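Side-chain contact in dual specificity phosphatase 28 (Homo sapiens, PDB 5Y15), which dephosphorylates a synthetic aryl phosphate in vitro but has almost no detectable activity on phosphotyrosine and still less on phosphothreonine: residues A[135-140]-A[172-177]. The protein carries 2 engineered substitutions. Numbering follows the deposited sequence.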
loop_
_atom_site.group_PDB
_atom_site.type_symbol
_atom_site.label_atom_id
_atom_site.label_comp_id
_atom_site.label_asym_id
_atom_site.label_seq_id
_atom_site.Cartn_x
_atom_site.Cartn_y
_atom_site.Cartn_z
ATOM N N CYS A 135 -1.995 11.036 -7.663
ATOM C CA CYS A 135 -0.710 11.578 -8.125
ATOM C C CYS A 135 -0.503 13.005 -7.624
ATOM O O CYS A 135 0.586 13.370 -7.152
ATOM C CB CYS A 135 -0.636 11.536 -9.652
ATOM S SG CYS A 135 -0.274 9.894 -10.251
ATOM N N THR A 136 -1.547 13.826 -7.708
ATOM C CA THR A 136 -1.444 15.196 -7.235
ATOM C C THR A 136 -1.097 15.249 -5.750
ATOM O O THR A 136 -0.159 15.958 -5.329
ATOM C CB THR A 136 -2.767 15.897 -7.502
ATOM O OG1 THR A 136 -3.056 15.796 -8.894
ATOM C CG2 THR A 136 -2.712 17.345 -7.099
ATOM N N ALA A 137 -1.848 14.503 -4.937
ATOM C CA ALA A 137 -1.585 14.485 -3.503
ATOM C C ALA A 137 -0.171 13.989 -3.206
ATOM O O ALA A 137 0.478 14.449 -2.253
ATOM C CB ALA A 137 -2.650 13.642 -2.790
ATOM N N TYR A 138 0.312 13.024 -3.981
ATOM C CA TYR A 138 1.658 12.531 -3.740
ATOM C C TYR A 138 2.678 13.634 -3.989
ATOM O O TYR A 138 3.620 13.817 -3.202
ATOM C CB TYR A 138 1.964 11.301 -4.602
ATOM C CG TYR A 138 3.422 10.907 -4.501
ATOM C CD1 TYR A 138 3.887 10.167 -3.422
ATOM C CD2 TYR A 138 4.349 11.343 -5.442
ATOM C CE1 TYR A 138 5.221 9.828 -3.307
ATOM C CE2 TYR A 138 5.704 11.026 -5.322
ATOM C CZ TYR A 138 6.129 10.278 -4.254
ATOM O OH TYR A 138 7.461 9.956 -4.146
ATOM N N LEU A 139 2.503 14.386 -5.079
ATOM C CA LEU A 139 3.446 15.457 -5.365
ATOM C C LEU A 139 3.404 16.537 -4.292
ATOM O O LEU A 139 4.442 17.109 -3.938
ATOM C CB LEU A 139 3.167 16.046 -6.742
ATOM C CG LEU A 139 3.404 15.046 -7.870
ATOM C CD1 LEU A 139 3.007 15.695 -9.178
ATOM C CD2 LEU A 139 4.882 14.653 -7.891
ATOM N N MET A 140 2.220 16.816 -3.746
ATOM C CA MET A 140 2.143 17.816 -2.688
ATOM C C MET A 140 2.812 17.333 -1.409
ATOM O O MET A 140 3.513 18.101 -0.741
ATOM C CB MET A 140 0.687 18.147 -2.374
ATOM C CG MET A 140 0.062 19.220 -3.222
ATOM S SD MET A 140 -1.662 19.391 -2.708
ATOM C CE MET A 140 -2.292 18.024 -3.500
ATOM N N GLN A 172 -7.968 20.419 -1.969
ATOM C CA GLN A 172 -7.809 21.749 -1.397
ATOM C C GLN A 172 -7.667 21.665 0.117
ATOM O O GLN A 172 -6.792 22.315 0.710
ATOM C CB GLN A 172 -9.029 22.595 -1.762
ATOM C CG GLN A 172 -9.032 23.127 -3.192
ATOM C CD GLN A 172 -10.259 23.970 -3.496
ATOM O OE1 GLN A 172 -11.301 23.824 -2.852
ATOM N NE2 GLN A 172 -10.160 24.823 -4.512
ATOM N N LYS A 173 -8.480 20.814 0.751
ATOM C CA LYS A 173 -8.382 20.639 2.196
ATOM C C LYS A 173 -7.066 19.974 2.580
ATOM O O LYS A 173 -6.466 20.315 3.602
ATOM C CB LYS A 173 -9.571 19.810 2.691
ATOM C CG LYS A 173 -9.611 19.570 4.200
ATOM C CD LYS A 173 -9.562 20.902 4.980
ATOM C CE LYS A 173 -10.714 21.046 5.978
ATOM N NZ LYS A 173 -11.014 19.761 6.687
ATOM N N TYR A 174 -6.602 19.022 1.768
ATOM C CA TYR A 174 -5.327 18.368 2.031
ATOM C C TYR A 174 -4.186 19.371 1.962
ATOM O O TYR A 174 -3.248 19.314 2.767
ATOM C CB TYR A 174 -5.108 17.259 1.015
ATOM C CG TYR A 174 -3.985 16.290 1.302
ATOM C CD1 TYR A 174 -3.963 15.541 2.471
ATOM C CD2 TYR A 174 -2.984 16.071 0.371
ATOM C CE1 TYR A 174 -2.961 14.607 2.712
ATOM C CE2 TYR A 174 -1.986 15.142 0.599
ATOM C CZ TYR A 174 -1.968 14.425 1.775
ATOM O OH TYR A 174 -0.976 13.499 1.996
ATOM N N GLU A 175 -4.259 20.310 1.015
ATOM C CA GLU A 175 -3.229 21.332 0.937
ATOM C C GLU A 175 -3.232 22.191 2.188
ATOM O O GLU A 175 -2.189 22.371 2.829
ATOM C CB GLU A 175 -3.428 22.192 -0.306
ATOM C CG GLU A 175 -2.206 23.073 -0.629
ATOM C CD GLU A 175 -2.524 24.136 -1.645
ATOM O OE1 GLU A 175 -3.691 24.579 -1.709
ATOM O OE2 GLU A 175 -1.617 24.497 -2.420
ATOM N N GLU A 176 -4.412 22.648 2.616
ATOM C CA GLU A 176 -4.395 23.515 3.788
ATOM C C GLU A 176 -4.000 22.741 5.044
ATOM O O GLU A 176 -3.432 23.321 5.978
ATOM C CB GLU A 176 -5.741 24.226 3.944
ATOM C CG GLU A 176 -6.826 23.463 4.674
ATOM C CD GLU A 176 -8.133 24.259 4.763
ATOM O OE1 GLU A 176 -8.140 25.344 5.393
ATOM O OE2 GLU A 176 -9.154 23.804 4.187
ATOM N N ALA A 177 -4.237 21.430 5.067
ATOM C CA ALA A 177 -3.709 20.617 6.157
ATOM C C ALA A 177 -2.188 20.532 6.097
ATOM O O ALA A 177 -1.517 20.576 7.132
ATOM C CB ALA A 177 -4.327 19.222 6.124
#
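Tyr174 reaches from helix 165-179 to Ala137 and Met140 on helix 130-142, its ring lying between segments 135-140 and 172-177, whose axes run nearly parallel (10°) and are 10.8 Å apart at closest approach. With CG anti to the backbone N (chi1 -168°), the ring extends across the interface. Its CE2 lies 3.8 Å from Ala137 CB, the methyl meeting the ring obliquely, while Ala137 O sits in the ring plane at the edge, 3.8 Å from Tyr174 CE2. Met140 adds a looser contact at the edge, its CE standing 4.4 Å from Tyr174 CD2, close to the ring plane. The phenol hydroxyl continues past this apolar patch to a hydrogen bond with Glu104 of helix 100-115, which fixes the far end of the ring.

One residue on, Glu175 meets the same methionine with the root of its side chain: CB lies 4.1 Å from Met140 SD, and the two side chains cross at about a right angle. The methionine chain bends at chi3 (-78°), which turns the terminal methyl CE to the edge of the tyrosine ring, while SD stays against Glu175 CB. The carboxylate is engaged elsewhere, its OE2 accepting a hydrogen bond from the backbone N of Leu147, at the start of helix 147-157. Leu171 and Leu178 of helix 165-179 also pack on Met140.

These two segments, then, meet mainly through apolar packing, with Ala137 O at the ring edge, whereas the polar ends of Tyr174 and Glu175 tie the C-terminal helix of the phosphatase domain to two further helical elements.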